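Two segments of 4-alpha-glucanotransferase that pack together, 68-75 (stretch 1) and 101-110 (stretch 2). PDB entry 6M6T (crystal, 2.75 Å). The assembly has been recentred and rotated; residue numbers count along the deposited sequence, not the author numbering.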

ATOM      1  N   ASN A  68       2.368   3.404  -9.537  1.00 40.72           N
ATOM      2  CA  ASN A  68       1.017   3.428 -10.089  1.00 46.56           C
ATOM      3  C   ASN A  68       0.812   4.705 -10.887  1.00 46.94           C
ATOM      4  O   ASN A  68       0.787   5.805 -10.328  1.00 53.47           O
ATOM      5  CB  ASN A  68      -0.040   3.331  -8.989  1.00 49.30           C
ATOM      6  CG  ASN A  68      -1.437   3.667  -9.484  1.00 45.79           C
ATOM      7  OD1 ASN A  68      -1.744   3.528 -10.667  1.00 48.49           O
ATOM      8  ND2 ASN A  68      -2.290   4.112  -8.572  1.00 49.70           N
ATOM      9  N   THR A  69       0.632   4.575 -12.192  1.00 49.01           N
ATOM     10  CA  THR A  69       0.624   5.782 -13.000  1.00 49.13           C
ATOM     11  C   THR A  69      -0.633   6.618 -12.820  1.00 49.38           C
ATOM     12  O   THR A  69      -0.640   7.779 -13.238  1.00 58.04           O
ATOM     13  CB  THR A  69       0.783   5.420 -14.462  1.00 43.55           C
ATOM     14  OG1 THR A  69       1.354   6.535 -15.131  1.00 46.81           O
ATOM     15  CG2 THR A  69      -0.587   5.072 -15.081  1.00 53.02           C
ATOM     16  N   HIS A  70      -1.687   6.074 -12.210  1.00 45.71           N
ATOM     17  CA  HIS A  70      -2.895   6.864 -12.005  1.00 51.37           C
ATOM     18  C   HIS A  70      -2.656   8.062 -11.097  1.00 49.03           C
ATOM     19  O   HIS A  70      -3.451   9.002 -11.102  1.00 46.10           O
ATOM     20  CB  HIS A  70      -4.003   5.991 -11.420  1.00 50.67           C
ATOM     21  CG  HIS A  70      -4.520   4.965 -12.373  1.00 51.70           C
ATOM     22  ND1 HIS A  70      -5.477   4.038 -12.020  1.00 55.89           N
ATOM     23  CD2 HIS A  70      -4.218   4.725 -13.672  1.00 58.11           C
ATOM     24  CE1 HIS A  70      -5.741   3.267 -13.062  1.00 66.42           C
ATOM     25  NE2 HIS A  70      -4.988   3.660 -14.075  1.00 66.39           N
ATOM     26  N   LEU A  71      -1.587   8.049 -10.318  1.00 53.14           N
ATOM     27  CA  LEU A  71      -1.348   9.090  -9.339  1.00 45.97           C
ATOM     28  C   LEU A  71      -0.554  10.253  -9.905  1.00 48.11           C
ATOM     29  O   LEU A  71      -0.339  11.235  -9.187  1.00 56.76           O
ATOM     30  CB  LEU A  71      -0.629   8.511  -8.112  1.00 41.28           C
ATOM     31  CG  LEU A  71      -1.273   7.265  -7.515  1.00 40.93           C
ATOM     32  CD1 LEU A  71      -0.697   6.953  -6.140  1.00 39.26           C
ATOM     33  CD2 LEU A  71      -2.770   7.448  -7.443  1.00 46.65           C
ATOM     34  N   ILE A  72      -0.125  10.182 -11.165  1.00 50.94           N
ATOM     35  CA  ILE A  72       0.553  11.317 -11.784  1.00 55.50           C
ATOM     36  C   ILE A  72      -0.425  12.477 -11.949  1.00 57.43           C
ATOM     37  O   ILE A  72      -1.601  12.288 -12.306  1.00 54.53           O
ATOM     38  CB  ILE A  72       1.181  10.899 -13.121  1.00 52.58           C
ATOM     39  CG1 ILE A  72       2.582  10.353 -12.858  1.00 46.52           C
ATOM     40  CG2 ILE A  72       1.234  12.069 -14.094  1.00 43.96           C
ATOM     41  CD1 ILE A  72       3.222   9.796 -14.076  1.00 45.77           C
ATOM     42  N   ASP A  73       0.043  13.686 -11.648  1.00 47.43           N
ATOM     43  CA  ASP A  73      -0.826  14.851 -11.647  1.00 57.49           C
ATOM     44  C   ASP A  73      -0.728  15.569 -12.980  1.00 56.35           C
ATOM     45  O   ASP A  73       0.371  15.929 -13.420  1.00 53.69           O
ATOM     46  CB  ASP A  73      -0.480  15.819 -10.514  1.00 63.37           C
ATOM     47  CG  ASP A  73      -1.453  16.986 -10.439  1.00 60.13           C
ATOM     48  OD1 ASP A  73      -2.683  16.745 -10.337  1.00 60.06           O
ATOM     49  OD2 ASP A  73      -0.975  18.138 -10.487  1.00 65.37           O
ATOM     50  N   PHE A  74      -1.882  15.790 -13.605  1.00 51.06           N
ATOM     51  CA  PHE A  74      -1.892  16.530 -14.853  1.00 60.09           C
ATOM     52  C   PHE A  74      -1.507  17.995 -14.652  1.00 64.18           C
ATOM     53  O   PHE A  74      -0.878  18.587 -15.535  1.00 59.07           O
ATOM     54  CB  PHE A  74      -3.265  16.410 -15.507  1.00 67.44           C
ATOM     55  CG  PHE A  74      -3.559  15.041 -16.034  1.00 64.72           C
ATOM     56  CD1 PHE A  74      -2.531  14.127 -16.231  1.00 61.19           C
ATOM     57  CD2 PHE A  74      -4.854  14.664 -16.334  1.00 66.27           C
ATOM     58  CE1 PHE A  74      -2.790  12.867 -16.718  1.00 54.47           C
ATOM     59  CE2 PHE A  74      -5.120  13.397 -16.819  1.00 69.84           C
ATOM     60  CZ  PHE A  74      -4.084  12.498 -17.014  1.00 60.86           C
ATOM     61  N   ASP A  75      -1.856  18.592 -13.506  1.00 62.48           N
ATOM     62  CA  ASP A  75      -1.566  20.010 -13.294  1.00 58.53           C
ATOM     63  C   ASP A  75      -0.068  20.249 -13.164  1.00 55.80           C
ATOM     64  O   ASP A  75       0.484  21.167 -13.784  1.00 61.52           O
ATOM     65  CB  ASP A  75      -2.305  20.526 -12.056  1.00 63.57           C
ATOM     66  CG  ASP A  75      -3.814  20.634 -12.266  1.00 70.25           C
ATOM     67  OD1 ASP A  75      -4.241  21.053 -13.371  1.00 67.26           O
ATOM     68  OD2 ASP A  75      -4.571  20.297 -11.322  1.00 66.73           O
ATOM     69  N   ASP A 101     -13.743   5.760  -9.827  1.00 58.99           N
ATOM     70  CA  ASP A 101     -14.176   4.785 -10.823  1.00 60.10           C
ATOM     71  C   ASP A 101     -12.923   4.364 -11.597  1.00 66.28           C
ATOM     72  O   ASP A 101     -12.504   5.031 -12.550  1.00 61.37           O
ATOM     73  CB  ASP A 101     -15.263   5.342 -11.736  1.00 64.75           C
ATOM     74  CG  ASP A 101     -15.624   4.379 -12.874  1.00 79.87           C
ATOM     75  OD1 ASP A 101     -15.501   3.135 -12.689  1.00 84.99           O
ATOM     76  OD2 ASP A 101     -16.017   4.869 -13.960  1.00 76.04           O
ATOM     77  N   TYR A 102     -12.309   3.255 -11.156  1.00 67.13           N
ATOM     78  CA  TYR A 102     -11.122   2.742 -11.833  1.00 58.87           C
ATOM     79  C   TYR A 102     -11.476   2.161 -13.191  1.00 65.44           C
ATOM     80  O   TYR A 102     -10.631   2.143 -14.094  1.00 67.90           O
ATOM     81  CB  TYR A 102     -10.438   1.666 -10.991  1.00 61.15           C
ATOM     82  CG  TYR A 102      -9.837   2.118  -9.672  1.00 59.49           C
ATOM     83  CD1 TYR A 102     -10.613   2.168  -8.520  1.00 54.64           C
ATOM     84  CD2 TYR A 102      -8.481   2.453  -9.570  1.00 54.53           C
ATOM     85  CE1 TYR A 102     -10.072   2.568  -7.311  1.00 54.83           C
ATOM     86  CE2 TYR A 102      -7.929   2.853  -8.369  1.00 50.51           C
ATOM     87  CZ  TYR A 102      -8.732   2.916  -7.236  1.00 53.50           C
ATOM     88  OH  TYR A 102      -8.204   3.313  -6.018  1.00 39.65           O
ATOM     89  N   ALA A 103     -12.709   1.666 -13.341  1.00 73.35           N
ATOM     90  CA  ALA A 103     -13.204   1.164 -14.618  1.00 70.69           C
ATOM     91  C   ALA A 103     -13.186   2.291 -15.643  1.00 77.28           C
ATOM     92  O   ALA A 103     -13.979   3.238 -15.556  1.00 80.57           O
ATOM     93  CB  ALA A 103     -14.618   0.596 -14.459  1.00 62.08           C
ATOM     94  N   GLY A 104     -12.275   2.218 -16.604  1.00 67.92           N
ATOM     95  CA  GLY A 104     -12.194   3.267 -17.593  1.00 70.05           C
ATOM     96  C   GLY A 104     -11.458   4.524 -17.178  1.00 65.61           C
ATOM     97  O   GLY A 104     -11.464   5.498 -17.935  1.00 74.70           O
ATOM     98  N   LEU A 105     -10.823   4.556 -16.012  1.00 61.77           N
ATOM     99  CA  LEU A 105      -9.962   5.700 -15.728  1.00 64.76           C
ATOM    100  C   LEU A 105      -8.580   5.514 -16.352  1.00 66.79           C
ATOM    101  O   LEU A 105      -7.946   6.486 -16.796  1.00 65.17           O
ATOM    102  CB  LEU A 105      -9.859   5.916 -14.223  1.00 59.92           C
ATOM    103  CG  LEU A 105      -8.859   6.992 -13.841  1.00 64.77           C
ATOM    104  CD1 LEU A 105      -9.458   7.877 -12.783  1.00 69.96           C
ATOM    105  CD2 LEU A 105      -7.589   6.345 -13.336  1.00 65.76           C
ATOM    106  N   PHE A 106      -8.099   4.266 -16.382  1.00 70.73           N
ATOM    107  CA  PHE A 106      -6.941   3.939 -17.207  1.00 70.03           C
ATOM    108  C   PHE A 106      -7.241   4.225 -18.667  1.00 67.71           C
ATOM    109  O   PHE A 106      -6.361   4.656 -19.420  1.00 66.22           O
ATOM    110  CB  PHE A 106      -6.537   2.469 -17.017  1.00 69.26           C
ATOM    111  CG  PHE A 106      -5.165   2.142 -17.557  1.00 76.05           C
ATOM    112  CD1 PHE A 106      -4.982   1.873 -18.917  1.00 73.12           C
ATOM    113  CD2 PHE A 106      -4.052   2.131 -16.715  1.00 74.96           C
ATOM    114  CE1 PHE A 106      -3.722   1.595 -19.424  1.00 68.98           C
ATOM    115  CE2 PHE A 106      -2.785   1.852 -17.215  1.00 72.31           C
ATOM    116  CZ  PHE A 106      -2.624   1.579 -18.572  1.00 75.05           C
ATOM    117  N   GLU A 107      -8.484   3.970 -19.082  1.00 68.65           N
ATOM    118  CA  GLU A 107      -8.945   4.389 -20.399  1.00 68.79           C
ATOM    119  C   GLU A 107      -8.693   5.880 -20.620  1.00 69.31           C
ATOM    120  O   GLU A 107      -8.041   6.275 -21.595  1.00 70.47           O
ATOM    121  CB  GLU A 107     -10.434   4.045 -20.550  1.00 67.81           C
ATOM    122  CG  GLU A 107     -11.149   4.687 -21.752  1.00 78.90           C
ATOM    123  CD  GLU A 107     -12.648   4.952 -21.510  1.00 85.23           C
ATOM    124  OE1 GLU A 107     -13.041   6.141 -21.345  1.00 81.15           O
ATOM    125  OE2 GLU A 107     -13.431   3.966 -21.489  1.00 77.38           O
ATOM    126  N   LYS A 108      -9.163   6.725 -19.697  1.00 60.96           N
ATOM    127  CA  LYS A 108      -9.218   8.153 -19.972  1.00 62.38           C
ATOM    128  C   LYS A 108      -7.896   8.879 -19.749  1.00 58.87           C
ATOM    129  O   LYS A 108      -7.711   9.970 -20.300  1.00 60.53           O
ATOM    130  CB  LYS A 108     -10.313   8.811 -19.131  1.00 65.68           C
ATOM    131  CG  LYS A 108     -11.722   8.394 -19.537  1.00 69.58           C
ATOM    132  CD  LYS A 108     -12.737   9.517 -19.337  1.00 68.90           C
ATOM    133  CE  LYS A 108     -14.136   9.058 -19.735  1.00 66.55           C
ATOM    134  NZ  LYS A 108     -14.449   7.720 -19.158  1.00 65.52           N
ATOM    135  N   ARG A 109      -6.973   8.330 -18.963  1.00 60.32           N
ATOM    136  CA  ARG A 109      -5.728   9.063 -18.763  1.00 54.54           C
ATOM    137  C   ARG A 109      -4.771   8.922 -19.933  1.00 50.81           C
ATOM    138  O   ARG A 109      -3.825   9.712 -20.036  1.00 52.67           O
ATOM    139  CB  ARG A 109      -5.018   8.597 -17.494  1.00 56.74           C
ATOM    140  CG  ARG A 109      -5.851   8.706 -16.244  1.00 58.29           C
ATOM    141  CD  ARG A 109      -5.092   8.151 -15.054  1.00 58.42           C
ATOM    142  NE  ARG A 109      -3.911   8.945 -14.709  1.00 54.01           N
ATOM    143  CZ  ARG A 109      -3.953  10.092 -14.036  1.00 49.66           C
ATOM    144  NH1 ARG A 109      -5.118  10.593 -13.645  1.00 52.20           N
ATOM    145  NH2 ARG A 109      -2.831  10.742 -13.760  1.00 48.84           N
ATOM    146  N   ARG A 110      -5.001   7.948 -20.822  1.00 48.38           N
ATOM    147  CA  ARG A 110      -3.933   7.497 -21.709  1.00 47.52           C
ATOM    148  C   ARG A 110      -3.606   8.493 -22.819  1.00 48.20           C
ATOM    149  O   ARG A 110      -2.414   8.781 -23.025  1.00 45.54           O
ATOM    150  CB  ARG A 110      -4.277   6.110 -22.260  1.00 50.16           C
ATOM    151  CG  ARG A 110      -3.149   5.449 -22.992  1.00 45.96           C
ATOM    152  CD  ARG A 110      -1.962   5.308 -22.085  1.00 51.85           C
ATOM    153  NE  ARG A 110      -0.803   4.705 -22.745  1.00 55.38           N
ATOM    154  CZ  ARG A 110      -0.666   3.406 -23.005  1.00 53.14           C
ATOM    155  NH1 ARG A 110      -1.628   2.543 -22.682  1.00 52.27           N
ATOM    156  NH2 ARG A 110       0.437   2.977 -23.604  1.00 49.74           N
TER

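The guanidinium of Arg-109 is sandwiched between a ring and a backbone carbonyl. One face lies flat on Phe-74, with centres 4.4 Å apart and planes at 15°, while His-70 O sits over the opposite face, 3.2 Å from Arg-109 CZ. That carbonyl approaches the π face, where no N-H points, so the contact is electrostatic in character, a partial negative charge against a delocalised cation, and not a hydrogen bond. The hydrogen bond forms in the guanidinium plane instead: Arg-109 NH2 donates to Ile-72 O at a very short 2.5 Å, with a bent N-H...O angle of 126°. Arginine suits this place because its flat, charged end can stack on an aromatic ring and still donate from its edge.

Of these two carbonyls, that of His-70 belongs to a short 3-10 segment, residues 69-71, and that of Ile-72 follows directly after it. Asn-68 steadies its start: Asn-68 OD1 accepts from His-70 N at 3.0 Å, and Asn-68 O accepts from Leu-71 N at 3.3 Å. Stretch 2 enters a helix after Gly-104, whose positive phi would jam a side chain against the preceding carbonyl. Along this helix, Arg-109 N bonds to Leu-105 O at 3.0 Å, so Leu-105 and Arg-109 lie one turn apart, and both point their CA-to-CB bonds toward stretch 1.

His-70 is the other centre of the contact. His-70 CA is 7.2 Å from Phe-106 CA, and the histidine ring reaches in among four side chains. Leu-105 CD2 lies over one face, 3.4 Å from the ring centroid, a CH-π contact that suits a branched aliphatic side chain. Phe-106 meets the imidazole rim to rim, His-70 NE2 being 3.2 Å from Phe-106 CD2, Tyr-102 CD2 approaches His-70 ND1 at 4.2 Å, and Arg-109 CD lies 3.8 Å from His-70 CD2. A flat histidine ring thus offers its face to an aliphatic methyl and its edge to aromatic carbons.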